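Local structure of tRNA (cytosine(38)-C(5))-methyltransferase (Schizosaccharomyces pombe, 6FDF) at residues Pro83-Phe88 and Gln103-Ile108; Glu138-Leu143 and Tyr148-Gly153; Leu14-Gly19 and Lys69-Phe74. The protein methylates cytosine 38 in the anticodon loop of tRNA(Asp), and more weakly of tRNA(Glu), using S-adenosyl-L-methionine as methyl donor. All coordinates share one frame; numbering follows the deposited sequence. Where two conformers were deposited one is given.

Contact 1. Residues Pro83-Phe88 and Gln103-Ile108; sequences PSCQPF and QAFLNI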
loop_
_atom_site.group_PDB
_atom_site.type_symbol
_atom_site.label_atom_id
_atom_site.label_comp_id
_atom_site.label_asym_id
_atom_site.label_seq_id
_atom_site.Cartn_x
_atom_site.Cartn_y
_atom_site.Cartn_z
ATOM N N PRO A 83 -7.819 3.059 4.897
ATOM C CA PRO A 83 -8.113 4.182 5.791
ATOM C C PRO A 83 -6.954 4.503 6.721
ATOM O O PRO A 83 -6.016 3.724 6.898
ATOM C CB PRO A 83 -9.339 3.703 6.578
ATOM C CG PRO A 83 -9.261 2.204 6.517
ATOM C CD PRO A 83 -8.693 1.900 5.156
ATOM N N SER A 84 -7.032 5.689 7.309
ATOM C CA SER A 84 -6.050 6.174 8.272
ATOM C C SER A 84 -6.659 5.943 9.648
ATOM O O SER A 84 -7.557 6.674 10.072
ATOM C CB SER A 84 -5.725 7.646 8.031
ATOM O OG SER A 84 -4.939 8.176 9.086
ATOM N N CYS A 85 -6.178 4.913 10.344
ATOM C CA CYS A 85 -6.770 4.536 11.614
ATOM C C CYS A 85 -5.839 4.690 12.811
ATOM O O CYS A 85 -6.298 4.520 13.946
ATOM C CB CYS A 85 -7.298 3.095 11.530
ATOM S SG CYS A 85 -8.771 3.010 10.458
ATOM N N GLN A 86 -4.558 5.013 12.599
ATOM C CA GLN A 86 -3.669 5.222 13.736
ATOM C C GLN A 86 -3.839 6.641 14.283
ATOM O O GLN A 86 -4.056 7.580 13.511
ATOM C CB GLN A 86 -2.212 4.995 13.333
ATOM C CG GLN A 86 -1.959 3.699 12.592
ATOM C CD GLN A 86 -0.530 3.214 12.740
ATOM O OE1 GLN A 86 0.234 3.189 11.774
ATOM N NE2 GLN A 86 -0.161 2.828 13.956
ATOM N N PRO A 87 -3.750 6.833 15.609
ATOM C CA PRO A 87 -3.468 5.798 16.608
ATOM C C PRO A 87 -4.694 4.945 16.900
ATOM O O PRO A 87 -5.815 5.460 16.931
ATOM C CB PRO A 87 -3.066 6.607 17.841
ATOM C CG PRO A 87 -3.850 7.861 17.713
ATOM C CD PRO A 87 -3.935 8.154 16.232
ATOM N N PHE A 88 -4.477 3.646 17.100
ATOM C CA PHE A 88 -5.591 2.745 17.378
ATOM C C PHE A 88 -6.279 3.099 18.691
ATOM O O PHE A 88 -7.504 2.973 18.809
ATOM C CB PHE A 88 -5.089 1.301 17.375
ATOM C CG PHE A 88 -4.582 0.856 16.031
ATOM C CD1 PHE A 88 -5.262 1.205 14.876
ATOM C CD2 PHE A 88 -3.414 0.120 15.918
ATOM C CE1 PHE A 88 -4.799 0.809 13.634
ATOM C CE2 PHE A 88 -2.944 -0.274 14.680
ATOM C CZ PHE A 88 -3.639 0.072 13.536
ATOM N N GLN A 103 -11.746 9.654 12.215
ATOM C CA GLN A 103 -13.160 9.973 12.198
ATOM C C GLN A 103 -13.715 9.667 10.823
ATOM O O GLN A 103 -14.884 9.292 10.686
ATOM C CB GLN A 103 -13.364 11.444 12.569
ATOM C CG GLN A 103 -14.783 11.962 12.418
ATOM C CD GLN A 103 -15.082 13.122 13.357
ATOM O OE1 GLN A 103 -15.080 14.284 12.947
ATOM N NE2 GLN A 103 -15.329 12.811 14.624
ATOM N N ALA A 104 -12.889 9.872 9.791
ATOM C CA ALA A 104 -13.288 9.547 8.428
ATOM C C ALA A 104 -13.657 8.075 8.285
ATOM O O ALA A 104 -14.657 7.749 7.637
ATOM C CB ALA A 104 -12.160 9.899 7.458
ATOM N N PHE A 105 -12.873 7.161 8.871
ATOM C CA PHE A 105 -13.251 5.753 8.744
ATOM C C PHE A 105 -14.536 5.470 9.509
ATOM O O PHE A 105 -15.413 4.752 9.016
ATOM C CB PHE A 105 -12.119 4.842 9.226
ATOM C CG PHE A 105 -12.440 3.365 9.124
ATOM C CD1 PHE A 105 -12.638 2.767 7.887
ATOM C CD2 PHE A 105 -12.532 2.580 10.266
ATOM C CE1 PHE A 105 -12.935 1.421 7.787
ATOM C CE2 PHE A 105 -12.819 1.225 10.177
ATOM C CZ PHE A 105 -13.021 0.644 8.934
ATOM N N LEU A 106 -14.691 6.072 10.691
ATOM C CA LEU A 106 -15.914 5.865 11.454
ATOM C C LEU A 106 -17.098 6.517 10.754
ATOM O O LEU A 106 -18.229 6.023 10.855
ATOM C CB LEU A 106 -15.753 6.407 12.871
ATOM C CG LEU A 106 -14.591 5.779 13.645
ATOM C CD1 LEU A 106 -14.495 6.341 15.059
ATOM C CD2 LEU A 106 -14.723 4.258 13.663
ATOM N N ASN A 107 -16.851 7.604 10.017
ATOM C CA ASN A 107 -17.920 8.204 9.227
ATOM C C ASN A 107 -18.401 7.243 8.149
ATOM O O ASN A 107 -19.611 7.112 7.926
ATOM C CB ASN A 107 -17.455 9.523 8.609
ATOM C CG ASN A 107 -18.553 10.205 7.807
ATOM O OD1 ASN A 107 -19.581 10.602 8.354
ATOM N ND2 ASN A 107 -18.335 10.346 6.501
ATOM N N ILE A 108 -17.474 6.551 7.477
ATOM C CA ILE A 108 -17.884 5.554 6.490
ATOM C C ILE A 108 -18.784 4.517 7.149
ATOM O O ILE A 108 -19.840 4.158 6.618
ATOM C CB ILE A 108 -16.658 4.896 5.831
ATOM C CG1 ILE A 108 -15.864 5.920 5.015
ATOM C CG2 ILE A 108 -17.092 3.749 4.920
ATOM C CD1 ILE A 108 -14.500 5.411 4.578
#
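F105 meets P83 and C85 because its CG is turned anti to the backbone N (chi1 -180°), which swings the phenyl ring off the helix toward the 83-88 loop. C85 does its part with SG anti to its own carbonyl carbon (chi1 -71°); this turns the sulfur to the CD2 side of the F105 ring. Both loop residues come from the same side of the ring plane, and both approach at a slant. P83 lies nearer one ortho carbon and C85 nearer the other. P83 CB is 3.7 Å from F105 CD1, and P83 CG also touches that atom. C85 SG is 3.8 Å from F105 CD2. It sits 4.3 Å from the centroid of the F105 ring, 34° off the normal, a sulfur-aromatic contact. All three residues are buried.

C85 is the predicted catalytic cysteine. The P83-S84-C85-Q86 segment matches motif IV of the C5-methyltransferases, where the cysteine attacks the target cytosine. F105 thus backs the active-site loop from the helix side. With an alanine in place of F105, the sulfur of C85 and the ring of P83 would probably lose the aromatic surface they rest on, and a gap would open behind the loop.

P83 also packs on Y17 and I124, and C85 on N126 and F130. One residue before F105, A104 touches the bound S-adenosyl-L-homocysteine. The loop follows strand 78-81, and helix 103-111 leads on to strand 121-127, which runs parallel to 78-81 in the central sheet. The contact therefore packs the start of this beta-alpha-beta crossover against its own helix, with helix 134-145 touching F105 through C139.

Contact 2. Residues Glu138-Leu143 and Tyr148-Gly153; sequences ECRKVL and YNLIEG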
loop_
_atom_site.group_PDB
_atom_site.type_symbol
_atom_site.label_atom_id
_atom_site.label_comp_id
_atom_site.label_asym_id
_atom_site.label_seq_id
_atom_site.Cartn_x
_atom_site.Cartn_y
_atom_site.Cartn_z
ATOM N N GLU A 138 -15.507 -2.192 15.532
ATOM C CA GLU A 138 -16.672 -1.473 15.020
ATOM C C GLU A 138 -16.950 -1.842 13.570
ATOM O O GLU A 138 -18.112 -1.962 13.163
ATOM C CB GLU A 138 -16.460 0.034 15.161
ATOM C CG GLU A 138 -16.384 0.499 16.609
ATOM C CD GLU A 138 -17.658 0.203 17.373
ATOM O OE1 GLU A 138 -18.744 0.586 16.882
ATOM O OE2 GLU A 138 -17.577 -0.419 18.455
ATOM N N CYS A 139 -15.895 -2.036 12.781
ATOM C CA CYS A 139 -16.058 -2.414 11.380
ATOM C C CYS A 139 -16.707 -3.791 11.245
ATOM O O CYS A 139 -17.662 -3.963 10.480
ATOM C CB CYS A 139 -14.703 -2.378 10.679
ATOM S SG CYS A 139 -14.738 -2.988 8.979
ATOM N N ARG A 140 -16.190 -4.796 11.964
ATOM C CA ARG A 140 -16.800 -6.125 11.895
ATOM C C ARG A 140 -18.268 -6.079 12.301
ATOM O O ARG A 140 -19.111 -6.758 11.700
ATOM C CB ARG A 140 -16.050 -7.115 12.795
ATOM C CG ARG A 140 -14.575 -7.260 12.490
ATOM C CD ARG A 140 -13.950 -8.392 13.293
ATOM N NE ARG A 140 -12.504 -8.420 13.112
ATOM C CZ ARG A 140 -11.636 -7.812 13.916
ATOM N NH1 ARG A 140 -10.338 -7.874 13.653
ATOM N NH2 ARG A 140 -12.059 -7.165 14.993
ATOM N N LYS A 141 -18.590 -5.269 13.309
ATOM C CA LYS A 141 -19.951 -5.207 13.828
ATOM C C LYS A 141 -20.925 -4.645 12.793
ATOM O O LYS A 141 -21.987 -5.230 12.545
ATOM C CB LYS A 141 -19.961 -4.370 15.107
ATOM C CG LYS A 141 -21.193 -4.508 15.963
ATOM C CD LYS A 141 -20.852 -4.307 17.440
ATOM C CE LYS A 141 -19.958 -3.094 17.662
ATOM N NZ LYS A 141 -19.640 -2.898 19.114
ATOM N N VAL A 142 -20.583 -3.515 12.171
ATOM C CA VAL A 142 -21.521 -2.911 11.227
ATOM C C VAL A 142 -21.613 -3.744 9.952
ATOM O O VAL A 142 -22.686 -3.853 9.346
ATOM C CB VAL A 142 -21.144 -1.445 10.934
ATOM C CG1 VAL A 142 -19.820 -1.347 10.192
ATOM C CG2 VAL A 142 -22.263 -0.758 10.153
ATOM N N LEU A 143 -20.500 -4.348 9.523
ATOM C CA LEU A 143 -20.539 -5.194 8.332
ATOM C C LEU A 143 -21.395 -6.432 8.570
ATOM O O LEU A 143 -22.225 -6.795 7.729
ATOM C CB LEU A 143 -19.120 -5.579 7.904
ATOM C CG LEU A 143 -18.237 -4.450 7.370
ATOM C CD1 LEU A 143 -16.903 -4.998 6.862
ATOM C CD2 LEU A 143 -18.947 -3.671 6.273
ATOM N N TYR A 148 -22.917 -8.507 5.507
ATOM C CA TYR A 148 -21.688 -8.868 4.813
ATOM C C TYR A 148 -21.051 -10.116 5.405
ATOM O O TYR A 148 -21.095 -10.357 6.615
ATOM C CB TYR A 148 -20.675 -7.722 4.853
ATOM C CG TYR A 148 -21.061 -6.544 3.994
ATOM C CD1 TYR A 148 -21.887 -5.538 4.491
ATOM C CD2 TYR A 148 -20.620 -6.444 2.676
ATOM C CE1 TYR A 148 -22.249 -4.465 3.710
ATOM C CE2 TYR A 148 -20.980 -5.370 1.882
ATOM C CZ TYR A 148 -21.796 -4.382 2.411
ATOM O OH TYR A 148 -22.171 -3.305 1.646
ATOM N N ASN A 149 -20.437 -10.904 4.520
ATOM C CA ASN A 149 -19.547 -12.003 4.878
ATOM C C ASN A 149 -18.124 -11.461 4.788
ATOM O O ASN A 149 -17.654 -11.131 3.695
ATOM C CB ASN A 149 -19.761 -13.189 3.936
ATOM C CG ASN A 149 -19.017 -14.438 4.370
ATOM O OD1 ASN A 149 -17.869 -14.369 4.814
ATOM N ND2 ASN A 149 -19.661 -15.597 4.220
ATOM N N LEU A 150 -17.463 -11.318 5.935
ATOM C CA LEU A 150 -16.133 -10.722 6.017
ATOM C C LEU A 150 -15.085 -11.791 6.305
ATOM O O LEU A 150 -15.231 -12.569 7.255
ATOM C CB LEU A 150 -16.082 -9.643 7.102
ATOM C CG LEU A 150 -14.717 -9.007 7.393
ATOM C CD1 LEU A 150 -14.266 -8.111 6.251
ATOM C CD2 LEU A 150 -14.751 -8.223 8.705
ATOM N N ILE A 151 -14.032 -11.826 5.489
ATOM C CA ILE A 151 -12.834 -12.598 5.810
ATOM C C ILE A 151 -11.665 -11.629 5.926
ATOM O O ILE A 151 -11.671 -10.551 5.326
ATOM C CB ILE A 151 -12.539 -13.698 4.770
ATOM C CG1 ILE A 151 -12.310 -13.088 3.384
ATOM C CG2 ILE A 151 -13.677 -14.709 4.741
ATOM C CD1 ILE A 151 -11.740 -14.086 2.378
ATOM N N GLU A 152 -10.677 -11.999 6.739
ATOM C CA GLU A 152 -9.548 -11.109 6.974
ATOM C C GLU A 152 -8.284 -11.923 7.201
ATOM O O GLU A 152 -8.334 -13.107 7.549
ATOM C CB GLU A 152 -9.808 -10.157 8.151
ATOM C CG GLU A 152 -10.087 -10.834 9.476
ATOM C CD GLU A 152 -10.487 -9.839 10.551
ATOM O OE1 GLU A 152 -11.699 -9.559 10.684
ATOM O OE2 GLU A 152 -9.590 -9.340 11.262
ATOM N N GLY A 153 -7.142 -11.268 7.008
ATOM C CA GLY A 153 -5.864 -11.917 7.249
ATOM C C GLY A 153 -4.724 -10.937 7.090
ATOM O O GLY A 153 -4.902 -9.808 6.624
#
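E152 OE2 is gripped by two donors, R140 NH1 and the indole NE1 of W169. The R140 bond is 2.9 Å from NH1 to OE2, nearly straight at 174°, and uses the syn lone pair. Beside it, R140 NE gives a 2.8 Å bond to E152 OE1. The arginine therefore holds the carboxylate side-on, with one nitrogen for each oxygen. The guanidinium and carboxylate planes are 13° apart, nearly coplanar. This bidentate salt bridge fixes the rotation of both groups. NH1 has a second acceptor, the carbonyl O of E131. R140 reaches the strand with its chain extended from CG to NE, and its CG packs 3.9 Å from L150 CD2.

Toward the C-terminal end of the helix segment the contact is apolar. L143 CD1 meets L150 CD1 at 4.1 Å. L143 CD2 lies over one face of the Y148 ring, 3.9 Å from its CD1. The backbone closes the far end: Y148 N bonds to L143 O at 2.9 Å. The Y148 hydroxyl binds the carbonyl O of P119.

After helix 134-145 the chain turns back, and strand 148-155 runs along it, the segment axes at 148°. Both belong to the Rossmann-like class I methyltransferase fold, with 148-155 at the sheet edge beside antiparallel strand 168-175. Strand 121-127 supports L143 and Y148, and helix 103-111 packs on the helix through C139 and V142.

Contact 3. Residues Leu14-Gly19 and Lys69-Phe74; sequences LELYSG and KDFDAF. With SAH (S-adenosyl-L-homocysteine), chain E.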
loop_
_atom_site.group_PDB
_atom_site.type_symbol
_atom_site.label_atom_id
_atom_site.label_comp_id
_atom_site.label_asym_id
_atom_site.label_seq_id
_atom_site.Cartn_x
_atom_site.Cartn_y
_atom_site.Cartn_z
ATOM N N LEU A 14 -15.632 2.716 -6.309
ATOM C CA LEU A 14 -15.298 3.919 -5.552
ATOM C C LEU A 14 -13.986 3.662 -4.819
ATOM O O LEU A 14 -13.888 2.714 -4.037
ATOM C CB LEU A 14 -16.412 4.267 -4.567
ATOM C CG LEU A 14 -16.182 5.463 -3.643
ATOM C CD1 LEU A 14 -16.076 6.753 -4.454
ATOM C CD2 LEU A 14 -17.295 5.545 -2.611
ATOM N N GLU A 15 -12.991 4.506 -5.063
ATOM C CA GLU A 15 -11.628 4.280 -4.576
ATOM C C GLU A 15 -11.330 5.329 -3.502
ATOM O O GLU A 15 -10.889 6.437 -3.803
ATOM C CB GLU A 15 -10.651 4.339 -5.753
ATOM C CG GLU A 15 -9.212 3.972 -5.454
ATOM C CD GLU A 15 -8.344 4.036 -6.699
ATOM O OE1 GLU A 15 -7.128 3.762 -6.589
ATOM O OE2 GLU A 15 -8.877 4.359 -7.788
ATOM N N LEU A 16 -11.592 4.972 -2.245
ATOM C CA LEU A 16 -11.434 5.892 -1.122
ATOM C C LEU A 16 -10.013 5.835 -0.577
ATOM O O LEU A 16 -9.415 4.755 -0.499
ATOM C CB LEU A 16 -12.424 5.541 -0.012
ATOM C CG LEU A 16 -13.902 5.596 -0.404
ATOM C CD1 LEU A 16 -14.771 4.950 0.658
ATOM C CD2 LEU A 16 -14.314 7.040 -0.642
ATOM N N TYR A 17 -9.494 6.993 -0.154
ATOM C CA TYR A 17 -8.094 7.122 0.268
ATOM C C TYR A 17 -7.173 6.661 -0.865
ATOM O O TYR A 17 -6.328 5.777 -0.699
ATOM C CB TYR A 17 -7.797 6.324 1.553
ATOM C CG TYR A 17 -8.755 6.472 2.728
ATOM C CD1 TYR A 17 -9.870 5.645 2.854
ATOM C CD2 TYR A 17 -8.508 7.393 3.743
ATOM C CE1 TYR A 17 -10.726 5.750 3.942
ATOM C CE2 TYR A 17 -9.367 7.513 4.833
ATOM C CZ TYR A 17 -10.468 6.681 4.927
ATOM O OH TYR A 17 -11.305 6.762 6.011
ATOM N N SER A 18 -7.362 7.279 -2.034
ATOM C CA SER A 18 -6.840 6.716 -3.277
ATOM C C SER A 18 -5.327 6.860 -3.421
ATOM O O SER A 18 -4.707 6.054 -4.123
ATOM C CB SER A 18 -7.521 7.373 -4.472
ATOM O OG SER A 18 -7.683 8.766 -4.267
ATOM N N GLY A 19 -4.721 7.864 -2.794
ATOM C CA GLY A 19 -3.274 8.013 -2.914
ATOM C C GLY A 19 -2.865 8.164 -4.370
ATOM O O GLY A 19 -3.482 8.912 -5.135
ATOM N N LYS A 69 -26.058 10.587 0.703
ATOM C CA LYS A 69 -26.399 11.108 -0.618
ATOM C C LYS A 69 -25.185 11.127 -1.543
ATOM O O LYS A 69 -25.320 10.914 -2.755
ATOM C CB LYS A 69 -26.995 12.510 -0.487
ATOM C CG LYS A 69 -28.326 12.546 0.246
ATOM C CD LYS A 69 -28.955 13.935 0.194
ATOM C CE LYS A 69 -29.424 14.277 -1.212
ATOM N NZ LYS A 69 -30.336 15.457 -1.228
ATOM N N ASP A 70 -23.996 11.405 -0.997
ATOM C CA ASP A 70 -22.775 11.316 -1.798
ATOM C C ASP A 70 -22.549 9.894 -2.296
ATOM O O ASP A 70 -22.304 9.669 -3.488
ATOM C CB ASP A 70 -21.564 11.789 -0.990
ATOM C CG ASP A 70 -21.633 13.260 -0.624
ATOM O OD1 ASP A 70 -22.235 14.048 -1.389
ATOM O OD2 ASP A 70 -21.074 13.630 0.432
ATOM N N PHE A 71 -22.609 8.917 -1.387
ATOM C CA PHE A 71 -22.434 7.526 -1.792
ATOM C C PHE A 71 -23.514 7.089 -2.775
ATOM O O PHE A 71 -23.246 6.303 -3.693
ATOM C CB PHE A 71 -22.432 6.623 -0.563
ATOM C CG PHE A 71 -21.180 6.721 0.260
ATOM C CD1 PHE A 71 -19.981 6.226 -0.223
ATOM C CD2 PHE A 71 -21.207 7.294 1.518
ATOM C CE1 PHE A 71 -18.826 6.307 0.533
ATOM C CE2 PHE A 71 -20.054 7.379 2.281
ATOM C CZ PHE A 71 -18.863 6.885 1.787
ATOM N N ASP A 72 -24.743 7.597 -2.602
ATOM C CA ASP A 72 -25.823 7.274 -3.530
ATOM C C ASP A 72 -25.511 7.778 -4.932
ATOM O O ASP A 72 -25.742 7.074 -5.923
ATOM C CB ASP A 72 -27.141 7.877 -3.046
ATOM C CG ASP A 72 -27.709 7.162 -1.832
ATOM O OD1 ASP A 72 -27.321 6.001 -1.582
ATOM O OD2 ASP A 72 -28.560 7.764 -1.138
ATOM N N ALA A 73 -24.994 9.004 -5.033
ATOM C CA ALA A 73 -24.624 9.551 -6.333
ATOM C C ALA A 73 -23.480 8.768 -6.971
ATOM O O ALA A 73 -23.476 8.553 -8.189
ATOM C CB ALA A 73 -24.252 11.026 -6.189
ATOM N N PHE A 74 -22.490 8.353 -6.173
ATOM C CA PHE A 74 -21.415 7.518 -6.708
ATOM C C PHE A 74 -21.962 6.217 -7.285
ATOM O O PHE A 74 -21.494 5.750 -8.331
ATOM C CB PHE A 74 -20.380 7.216 -5.623
ATOM C CG PHE A 74 -19.579 8.411 -5.196
ATOM C CD1 PHE A 74 -19.134 9.334 -6.129
ATOM C CD2 PHE A 74 -19.265 8.608 -3.862
ATOM C CE1 PHE A 74 -18.396 10.440 -5.739
ATOM C CE2 PHE A 74 -18.530 9.715 -3.464
ATOM C CZ PHE A 74 -18.095 10.629 -4.403
HETATM N N SAH E . -3.919 3.372 -0.882
HETATM C CA SAH E . -3.309 4.537 -1.485
HETATM C CB SAH E . -2.696 5.465 -0.433
HETATM C CG SAH E . -3.395 5.322 0.918
HETATM S SD SAH E . -2.507 6.102 2.232
HETATM C C SAH E . -2.282 4.113 -2.487
HETATM O O SAH E . -2.154 2.892 -2.721
HETATM O OXT SAH E . -1.615 5.009 -3.049
HETATM C "C5'" SAH E . -3.904 6.900 2.941
HETATM C "C4'" SAH E . -4.344 8.049 2.033
HETATM O "O4'" SAH E . -5.566 8.547 2.546
HETATM C "C3'" SAH E . -3.346 9.206 1.983
HETATM O "O3'" SAH E . -3.059 9.541 0.626
HETATM C "C2'" SAH E . -4.094 10.379 2.621
HETATM O "O2'" SAH E . -3.850 11.611 1.934
HETATM C "C1'" SAH E . -5.553 9.961 2.475
HETATM N N9 SAH E . -6.437 10.433 3.562
HETATM C C8 SAH E . -6.212 10.373 4.890
HETATM N N7 SAH E . -7.254 10.902 5.575
HETATM C C5 SAH E . -8.177 11.314 4.683
HETATM C C6 SAH E . -9.506 11.955 4.734
HETATM N N6 SAH E . -10.076 12.274 5.917
HETATM N N1 SAH E . -10.118 12.207 3.553
HETATM C C2 SAH E . -9.559 11.893 2.371
HETATM N N3 SAH E . -8.353 11.308 2.251
HETATM C C4 SAH E . -7.625 11.007 3.357
#
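L14 carries this contact: its two methyls meet two phenylalanines, CD1 chiefly F74 and CD2 chiefly F71. Its CD1 sits over one face of the F74 ring, 3.9 Å from the centroid and 18° off the normal, a CH-pi contact. Its CD2 meets the edge of the F71 ring instead, 3.6 Å from F71 CE1. L16 CD1 adds a looser touch at the same edge, 4.3 Å from F71 CE1. The leucine can serve both rings because its CG stands opposite the backbone N (chi1 177°), which points the two methyls at the helix.

The next shell sets the rings. F71 stacks on W79 and touches V111 of helix 103-111. F74 leans on C38, and its carbonyl O, at the end of the helix, binds R12 NH2.

At its C-terminal end strand 11-16 runs into the cofactor loop. Y17-S18-G19 is consistent with the start of the first conserved motif of the C5-methyltransferases. The edge of the Y17 ring faces the ribose of S-adenosyl-L-homocysteine, with Y17 CD2 3.4 Å from O4'. The ligand N makes a weak 3.4 Å bond to Y17 O. G19 has no CB, so the ligand OXT comes within 3.4 Å of G19 CA. G19 N is bonded to D41 OD2, and D41 OD1 binds the ligand too.

Strand 11-16 lies between the parallel strands 34-41 and 78-81 in the central sheet. Helix 68-74 packs against it through L14 and L16, and leads directly into strand 78-81.

Along the chain the three contacts come in series, neither nested nor crossed. Contact 3 closes first and is the widest: it joins strand 11-16 to helix 68-74 across 49 residues that include strand 34-41. Contact 1 follows, closing the loop between strand 78-81 and helix 103-111. Contact 2 comes last and closes the short turn between helix 134-145 and strand 148-155. Contact 1 is the middle piece. Y17 packs on P83 and F105, and F105 CZ lies 3.9 Å from C139 CB on helix 134-145. Contacts 2 and 3 do not touch, but both pack helices on the same sheet. Together the three contacts link cofactor loop, predicted catalytic loop and sheet edge.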